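Local coordinates for putative nucleotide sugar epimerase/ dehydratase (PDB 2Q1S), which probably acts as an NAD-dependent nucleotide-sugar epimerase or dehydratase in lipopolysaccharide O-antigen biosynthesis, and binds NADH through a Rossmann fold, at residues Tyr102-Ala107 and Ala272-Gly277; Lys132-Leu137 and Val146-Ala151. One frame throughout, in Å; residues are numbered along the deposited sequence.

Interactions 1 and 2 sample the two faces of one sheet, in a part of it where the strands run parallel. Their central strands, 102-105 and 145-151, are neighbours, joined by probable hydrogen bonds from V147 N to V103 O (2.9 Å) and from H105 N to V147 O (2.7 Å). Interaction 1 packs strand 102-105 on helix 263-276, distant in sequence; interaction 2 packs strand 145-151 on helix 128-137, which leads into it. All touching residues of both are buried and largely apolar, but a water bridges tyrosine and helix carbonyl in interaction 1, whereas a tyrosine hydroxyl lies against a second tyrosine in interaction 2. Each strand segment continues to the NADH site, where L106 and S149 approach the same ribose.

Interaction 1: Tyr102-Ala107 and Ala272-Gly277; sequences YVFHLA and ACAADG. With NAI (1,4-dihydronicotinamide adenine dinucleotide), chain B.
The carbonyl oxygen of A275 is gripped twice: a water donates to it (2.8 Å from the water to A275 O), and K29 NZ also bonds it. The same water lies 2.6 Å from Y102 OH, in the plane of the Y102 ring and at its edge, so it bridges strand to helix where no direct hydrogen bond joins them. Y102 is set for this by chi1 of -62°, which places CG beside its own backbone N and brings the ring against A274, with Y102 CE1 3.3 Å from A274 O. That carbonyl is bonded by K145 NZ as well.

The methyl of A274 makes the apolar part of the contact. It meets two rings from the same strand face, with CB 3.5 Å from F104 CZ and 3.7 Å from Y102 CD1. The segment axes approach to 9.6 Å, at 146° between their directions, consistent with the small alanine side chain at the interface. Beyond the strand, A107 CB lies 3.6 Å from the adenine carbon C4A of the cofactor, and the carbonyls of L106 and A107 lie near hydroxyl O3D of the nicotinamide ribose. Helix against sheet face, with cofactor at the carboxyl end of the strand, is the hallmark of the Rossmann fold.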
loop_
_atom_site.group_PDB
_atom_site.type_symbol
_atom_site.label_atom_id
_atom_site.label_comp_id
_atom_site.label_asym_id
_atom_site.label_seq_id
_atom_site.Cartn_x
_atom_site.Cartn_y
_atom_site.Cartn_z
ATOM N N TYR A 102 -13.620 18.122 11.848
ATOM C CA TYR A 102 -12.490 17.208 12.108
ATOM C C TYR A 102 -12.894 15.814 11.857
ATOM O O TYR A 102 -14.039 15.415 12.102
ATOM C CB TYR A 102 -11.969 17.355 13.549
ATOM C CG TYR A 102 -11.433 18.730 13.827
ATOM C CD1 TYR A 102 -10.147 19.093 13.410
ATOM C CD2 TYR A 102 -12.218 19.719 14.459
ATOM C CE1 TYR A 102 -9.638 20.356 13.608
ATOM C CE2 TYR A 102 -11.730 21.007 14.668
ATOM C CZ TYR A 102 -10.413 21.350 14.262
ATOM O OH TYR A 102 -9.910 22.624 14.460
ATOM N N VAL A 103 -11.961 15.050 11.288
ATOM C CA VAL A 103 -12.149 13.610 11.135
ATOM C C VAL A 103 -10.961 12.921 11.766
ATOM O O VAL A 103 -9.844 13.329 11.557
ATOM C CB VAL A 103 -12.248 13.195 9.611
ATOM C CG1 VAL A 103 -12.146 11.663 9.407
ATOM C CG2 VAL A 103 -13.500 13.756 8.981
ATOM N N PHE A 104 -11.233 11.939 12.609
ATOM C CA PHE A 104 -10.192 11.051 13.188
ATOM C C PHE A 104 -10.379 9.680 12.575
ATOM O O PHE A 104 -11.433 9.122 12.694
ATOM C CB PHE A 104 -10.330 10.971 14.712
ATOM C CG PHE A 104 -10.096 12.281 15.408
ATOM C CD1 PHE A 104 -11.148 13.198 15.590
ATOM C CD2 PHE A 104 -8.818 12.660 15.830
ATOM C CE1 PHE A 104 -10.950 14.424 16.226
ATOM C CE2 PHE A 104 -8.607 13.879 16.502
ATOM C CZ PHE A 104 -9.679 14.787 16.665
ATOM N N HIS A 105 -9.350 9.188 11.855
ATOM C CA HIS A 105 -9.428 7.884 11.232
ATOM C C HIS A 105 -8.604 6.864 12.021
ATOM O O HIS A 105 -7.332 6.888 11.911
ATOM C CB HIS A 105 -8.956 8.009 9.767
ATOM C CG HIS A 105 -8.850 6.680 9.105
ATOM N ND1 HIS A 105 -9.635 5.613 9.464
ATOM C CD2 HIS A 105 -7.990 6.225 8.160
ATOM C CE1 HIS A 105 -9.285 4.544 8.751
ATOM N NE2 HIS A 105 -8.287 4.900 7.955
ATOM N N LEU A 106 -9.309 6.148 12.907
ATOM C CA LEU A 106 -8.693 5.174 13.830
ATOM C C LEU A 106 -8.948 3.726 13.489
ATOM O O LEU A 106 -8.538 2.836 14.226
ATOM C CB LEU A 106 -9.109 5.446 15.301
ATOM C CG LEU A 106 -9.055 6.916 15.709
ATOM C CD1 LEU A 106 -9.584 6.981 17.165
ATOM C CD2 LEU A 106 -7.694 7.502 15.590
ATOM N N ALA A 107 -9.726 3.431 12.446
ATOM C CA ALA A 107 -10.051 2.054 12.148
ATOM C C ALA A 107 -8.753 1.282 11.773
ATOM O O ALA A 107 -7.759 1.820 11.257
ATOM C CB ALA A 107 -11.074 1.963 11.071
ATOM N N ALA A 272 -4.560 17.312 19.927
ATOM C CA ALA A 272 -3.543 18.335 19.612
ATOM C C ALA A 272 -3.131 18.309 18.135
ATOM O O ALA A 272 -2.898 19.346 17.522
ATOM C CB ALA A 272 -2.329 18.195 20.524
ATOM N N CYS A 273 -3.041 17.110 17.573
ATOM C CA CYS A 273 -2.776 16.976 16.139
ATOM C C CYS A 273 -3.898 17.639 15.343
ATOM O O CYS A 273 -3.629 18.335 14.377
ATOM C CB CYS A 273 -2.671 15.496 15.757
ATOM S SG CYS A 273 -1.074 14.745 16.247
ATOM N N ALA A 274 -5.152 17.347 15.702
ATOM C CA ALA A 274 -6.306 17.920 15.011
ATOM C C ALA A 274 -6.292 19.433 15.076
ATOM O O ALA A 274 -6.418 20.131 14.070
ATOM C CB ALA A 274 -7.600 17.422 15.593
ATOM N N ALA A 275 -6.164 19.950 16.291
ATOM C CA ALA A 275 -6.246 21.384 16.480
ATOM C C ALA A 275 -5.097 22.143 15.810
ATOM O O ALA A 275 -5.324 23.135 15.118
ATOM C CB ALA A 275 -6.304 21.689 17.993
ATOM N N ASP A 276 -3.879 21.647 16.007
ATOM C CA ASP A 276 -2.681 22.430 15.708
ATOM C C ASP A 276 -1.638 21.782 14.815
ATOM O O ASP A 276 -0.637 22.419 14.468
ATOM C CB ASP A 276 -1.993 22.859 17.004
ATOM C CG ASP A 276 -2.822 23.852 17.820
ATOM O OD1 ASP A 276 -3.479 24.741 17.248
ATOM O OD2 ASP A 276 -2.789 23.731 19.044
ATOM N N GLY A 277 -1.844 20.510 14.472
ATOM C CA GLY A 277 -0.862 19.838 13.602
ATOM C C GLY A 277 -0.793 20.428 12.192
ATOM O O GLY A 277 -1.818 20.787 11.608
HETATM P PA NAI B . -9.291 -1.284 18.098
HETATM O O1A NAI B . -9.313 -2.561 17.338
HETATM O O2A NAI B . -9.918 -1.243 19.511
HETATM O O5B NAI B . -9.875 -0.114 17.276
HETATM C C5B NAI B . -10.081 -0.131 15.859
HETATM C C4B NAI B . -11.548 0.081 15.524
HETATM O O4B NAI B . -11.707 0.014 14.112
HETATM C C3B NAI B . -12.434 -1.032 16.144
HETATM O O3B NAI B . -13.518 -0.438 16.878
HETATM C C2B NAI B . -12.985 -1.746 14.918
HETATM O O2B NAI B . -14.323 -2.323 15.026
HETATM C C1B NAI B . -12.978 -0.628 13.873
HETATM N N9A NAI B . -13.047 -1.081 12.494
HETATM C C8A NAI B . -12.425 -2.170 11.947
HETATM N N7A NAI B . -12.701 -2.220 10.642
HETATM C C5A NAI B . -13.493 -1.163 10.301
HETATM C C6A NAI B . -14.141 -0.638 9.092
HETATM N N6A NAI B . -14.032 -1.224 7.894
HETATM N N1A NAI B . -14.893 0.504 9.171
HETATM C C2A NAI B . -15.022 1.111 10.382
HETATM N N3A NAI B . -14.468 0.721 11.541
HETATM C C4A NAI B . -13.681 -0.412 11.568
HETATM O O3 NAI B . -7.732 -0.952 18.228
HETATM P PN NAI B . -7.005 0.376 18.822
HETATM O O1N NAI B . -5.849 -0.022 19.595
HETATM O O2N NAI B . -8.108 1.255 19.355
HETATM O O5D NAI B . -6.516 1.092 17.432
HETATM C C5D NAI B . -6.947 2.412 17.058
HETATM C C4D NAI B . -5.961 2.927 16.006
HETATM O O4D NAI B . -4.699 3.088 16.608
HETATM C C3D NAI B . -5.710 1.919 14.884
HETATM O O3D NAI B . -5.648 2.657 13.656
HETATM C C2D NAI B . -4.396 1.293 15.238
HETATM O O2D NAI B . -3.710 0.793 14.059
HETATM C C1D NAI B . -3.651 2.445 15.852
HETATM N N1N NAI B . -2.587 2.051 16.738
HETATM C C2N NAI B . -2.820 1.520 17.983
HETATM C C3N NAI B . -1.766 1.175 18.825
HETATM C C7N NAI B . -2.004 0.569 20.205
HETATM O O7N NAI B . -1.034 0.310 20.896
HETATM N N7N NAI B . -3.294 0.386 20.586
HETATM C C4N NAI B . -0.425 1.425 18.426
HETATM C C5N NAI B . -0.223 2.013 17.144
HETATM C C6N NAI B . -1.319 2.343 16.348
HETATM O O HOH W 1 -7.578 23.115 13.374
#

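Interaction 2: Lys132-Leu137 and Val146-Ala151; sequences KLYERL and VVYSAA. With NAI (1,4-dihydronicotinamide adenine dinucleotide), chain B.
In the beta-alpha-beta crossover that joins strand 102-105 to its parallel neighbour 145-151, helix 128-137 is the last helical element, and Y134 and L137 are the residues that pack it on V146 and Y148. The segment axes run almost exactly antiparallel, at 175°, and 11.8 Å apart, bridged by side-chain contacts between the two segments; no hydrogen bond crosses.

V146 uses both branches. CG1 meets the Y134 ring obliquely, 3.8 Å from CE1, while CG2 turns to L137, 4.1 Å from CD1. This division follows from chi1 of 179°, which sets CG1 opposite the backbone N and leaves CG2 beside it. Y134 reaches farther along the strand: its OH lies 3.3 Å from Y148 CB and 3.8 Å from Y148 CG, and the two side chains meet at about a right angle. The hydroxyl touches carbon here, but its polar need is met by S192 OG on helix 180-199.

Toward the carboxyl end the strand turns from packing to cofactor binding. S149 OG lies 2.9 Å from O3D of the nicotinamide ribose of NADH in a hydrogen bond whose donor could be either, and a weak hydrogen bond links the same OG to H105 O. A150 O comes within 3.6 Å of the nicotinamide carbon C6N. Y148 OH bonds K185 O and S149 O bonds K185 NZ, so the strand probably helps to position K185, a cofactor-binding lysine; Y181 and K185 match the YxxxK spacing of short-chain dehydrogenases.

Helix 180-199 lies against Y134 and Y148 on this face of the sheet, L133 and L137 extend the packing to strand 102-105, and V147 points to the other face, against helix 263-276.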
loop_
_atom_site.group_PDB
_atom_site.type_symbol
_atom_site.label_atom_id
_atom_site.label_comp_id
_atom_site.label_asym_id
_atom_site.label_seq_id
_atom_site.Cartn_x
_atom_site.Cartn_y
_atom_site.Cartn_z
ATOM N N LYS A 132 -10.647 4.774 0.613
ATOM C CA LYS A 132 -12.036 5.128 0.299
ATOM C C LYS A 132 -12.489 6.339 1.125
ATOM O O LYS A 132 -13.219 7.192 0.622
ATOM C CB LYS A 132 -12.970 3.952 0.461
ATOM C CG LYS A 132 -12.611 2.833 -0.544
ATOM C CD LYS A 132 -13.646 1.722 -0.564
ATOM C CE LYS A 132 -14.951 2.071 -1.292
ATOM N NZ LYS A 132 -15.899 0.928 -1.370
ATOM N N LEU A 133 -12.034 6.404 2.369
ATOM C CA LEU A 133 -12.379 7.561 3.198
ATOM C C LEU A 133 -11.819 8.816 2.576
ATOM O O LEU A 133 -12.536 9.829 2.374
ATOM C CB LEU A 133 -11.842 7.335 4.622
ATOM C CG LEU A 133 -12.095 8.560 5.541
ATOM C CD1 LEU A 133 -13.572 8.867 5.798
ATOM C CD2 LEU A 133 -11.345 8.361 6.838
ATOM N N TYR A 134 -10.519 8.827 2.283
ATOM C CA TYR A 134 -9.855 10.007 1.752
ATOM C C TYR A 134 -10.457 10.419 0.410
ATOM O O TYR A 134 -10.625 11.614 0.112
ATOM C CB TYR A 134 -8.369 9.734 1.614
ATOM C CG TYR A 134 -7.603 9.740 2.929
ATOM C CD1 TYR A 134 -8.274 9.878 4.175
ATOM C CD2 TYR A 134 -6.216 9.600 2.938
ATOM C CE1 TYR A 134 -7.552 9.921 5.359
ATOM C CE2 TYR A 134 -5.480 9.610 4.105
ATOM C CZ TYR A 134 -6.150 9.755 5.332
ATOM O OH TYR A 134 -5.416 9.782 6.504
ATOM N N GLU A 135 -10.799 9.427 -0.413
ATOM C CA GLU A 135 -11.399 9.710 -1.718
ATOM C C GLU A 135 -12.734 10.453 -1.578
ATOM O O GLU A 135 -13.046 11.350 -2.367
ATOM C CB GLU A 135 -11.571 8.403 -2.502
ATOM C CG GLU A 135 -12.095 8.560 -3.921
ATOM C CD GLU A 135 -11.191 9.346 -4.878
ATOM O OE1 GLU A 135 -10.023 9.729 -4.588
ATOM O OE2 GLU A 135 -11.729 9.648 -5.968
ATOM N N ARG A 136 -13.505 10.072 -0.573
ATOM C CA ARG A 136 -14.759 10.769 -0.267
ATOM C C ARG A 136 -14.543 12.174 0.310
ATOM O O ARG A 136 -15.306 13.103 -0.055
ATOM C CB ARG A 136 -15.654 9.955 0.649
ATOM C CG ARG A 136 -17.040 10.616 0.901
ATOM C CD ARG A 136 -17.796 10.913 -0.391
ATOM N NE ARG A 136 -19.067 11.604 -0.105
ATOM C CZ ARG A 136 -19.540 12.614 -0.830
ATOM N NH1 ARG A 136 -18.885 13.028 -1.908
ATOM N NH2 ARG A 136 -20.693 13.192 -0.502
ATOM N N LEU A 137 -13.555 12.313 1.200
ATOM C CA LEU A 137 -13.300 13.589 1.891
ATOM C C LEU A 137 -12.613 14.621 1.008
ATOM O O LEU A 137 -12.577 15.801 1.373
ATOM C CB LEU A 137 -12.488 13.391 3.162
ATOM C CG LEU A 137 -13.017 12.515 4.293
ATOM C CD1 LEU A 137 -11.956 12.437 5.351
ATOM C CD2 LEU A 137 -14.352 13.071 4.858
ATOM N N VAL A 146 -7.712 16.176 9.269
ATOM C CA VAL A 146 -7.975 14.740 9.244
ATOM C C VAL A 146 -6.799 14.046 9.915
ATOM O O VAL A 146 -5.694 14.112 9.390
ATOM C CB VAL A 146 -8.122 14.206 7.765
ATOM C CG1 VAL A 146 -8.374 12.718 7.780
ATOM C CG2 VAL A 146 -9.261 14.985 7.083
ATOM N N VAL A 147 -7.033 13.421 11.061
ATOM C CA VAL A 147 -5.961 12.817 11.816
ATOM C C VAL A 147 -6.043 11.296 11.644
ATOM O O VAL A 147 -7.058 10.676 11.944
ATOM C CB VAL A 147 -6.065 13.208 13.324
ATOM C CG1 VAL A 147 -4.872 12.599 14.095
ATOM C CG2 VAL A 147 -6.008 14.764 13.470
ATOM N N TYR A 148 -4.912 10.739 11.205
ATOM C CA TYR A 148 -4.760 9.302 10.949
ATOM C C TYR A 148 -3.814 8.682 11.997
ATOM O O TYR A 148 -2.688 9.180 12.164
ATOM C CB TYR A 148 -4.184 9.134 9.531
ATOM C CG TYR A 148 -3.693 7.701 9.230
ATOM C CD1 TYR A 148 -4.591 6.625 9.222
ATOM C CD2 TYR A 148 -2.376 7.449 8.952
ATOM C CE1 TYR A 148 -4.185 5.350 8.949
ATOM C CE2 TYR A 148 -1.925 6.164 8.705
ATOM C CZ TYR A 148 -2.828 5.099 8.667
ATOM O OH TYR A 148 -2.416 3.830 8.409
ATOM N N SER A 149 -4.298 7.657 12.716
ATOM C CA SER A 149 -3.444 6.930 13.633
ATOM C C SER A 149 -2.535 5.972 12.899
ATOM O O SER A 149 -2.975 4.966 12.374
ATOM C CB SER A 149 -4.270 6.216 14.686
ATOM O OG SER A 149 -5.339 5.497 14.105
ATOM N N ALA A 150 -1.244 6.318 12.868
ATOM C CA ALA A 150 -0.214 5.536 12.235
ATOM C C ALA A 150 0.545 4.700 13.293
ATOM O O ALA A 150 0.414 4.921 14.513
ATOM C CB ALA A 150 0.708 6.509 11.505
ATOM N N ALA A 151 1.382 3.786 12.864
ATOM C CA ALA A 151 2.141 2.997 13.820
ATOM C C ALA A 151 3.534 3.578 14.091
ATOM O O ALA A 151 4.192 4.090 13.189
ATOM C CB ALA A 151 2.238 1.553 13.348
HETATM P PA NAI B . -9.291 -1.284 18.098
HETATM O O1A NAI B . -9.313 -2.561 17.338
HETATM O O2A NAI B . -9.918 -1.243 19.511
HETATM O O5B NAI B . -9.875 -0.114 17.276
HETATM C C5B NAI B . -10.081 -0.131 15.859
HETATM C C4B NAI B . -11.548 0.081 15.524
HETATM O O4B NAI B . -11.707 0.014 14.112
HETATM C C3B NAI B . -12.434 -1.032 16.144
HETATM O O3B NAI B . -13.518 -0.438 16.878
HETATM C C2B NAI B . -12.985 -1.746 14.918
HETATM O O2B NAI B . -14.323 -2.323 15.026
HETATM C C1B NAI B . -12.978 -0.628 13.873
HETATM N N9A NAI B . -13.047 -1.081 12.494
HETATM C C8A NAI B . -12.425 -2.170 11.947
HETATM N N7A NAI B . -12.701 -2.220 10.642
HETATM C C5A NAI B . -13.493 -1.163 10.301
HETATM C C6A NAI B . -14.141 -0.638 9.092
HETATM N N6A NAI B . -14.032 -1.224 7.894
HETATM N N1A NAI B . -14.893 0.504 9.171
HETATM C C2A NAI B . -15.022 1.111 10.382
HETATM N N3A NAI B . -14.468 0.721 11.541
HETATM C C4A NAI B . -13.681 -0.412 11.568
HETATM O O3 NAI B . -7.732 -0.952 18.228
HETATM P PN NAI B . -7.005 0.376 18.822
HETATM O O1N NAI B . -5.849 -0.022 19.595
HETATM O O2N NAI B . -8.108 1.255 19.355
HETATM O O5D NAI B . -6.516 1.092 17.432
HETATM C C5D NAI B . -6.947 2.412 17.058
HETATM C C4D NAI B . -5.961 2.927 16.006
HETATM O O4D NAI B . -4.699 3.088 16.608
HETATM C C3D NAI B . -5.710 1.919 14.884
HETATM O O3D NAI B . -5.648 2.657 13.656
HETATM C C2D NAI B . -4.396 1.293 15.238
HETATM O O2D NAI B . -3.710 0.793 14.059
HETATM C C1D NAI B . -3.651 2.445 15.852
HETATM N N1N NAI B . -2.587 2.051 16.738
HETATM C C2N NAI B . -2.820 1.520 17.983
HETATM C C3N NAI B . -1.766 1.175 18.825
HETATM C C7N NAI B . -2.004 0.569 20.205
HETATM O O7N NAI B . -1.034 0.310 20.896
HETATM N N7N NAI B . -3.294 0.386 20.586
HETATM C C4N NAI B . -0.425 1.425 18.426
HETATM C C5N NAI B . -0.223 2.013 17.144
HETATM C C6N NAI B . -1.319 2.343 16.348
#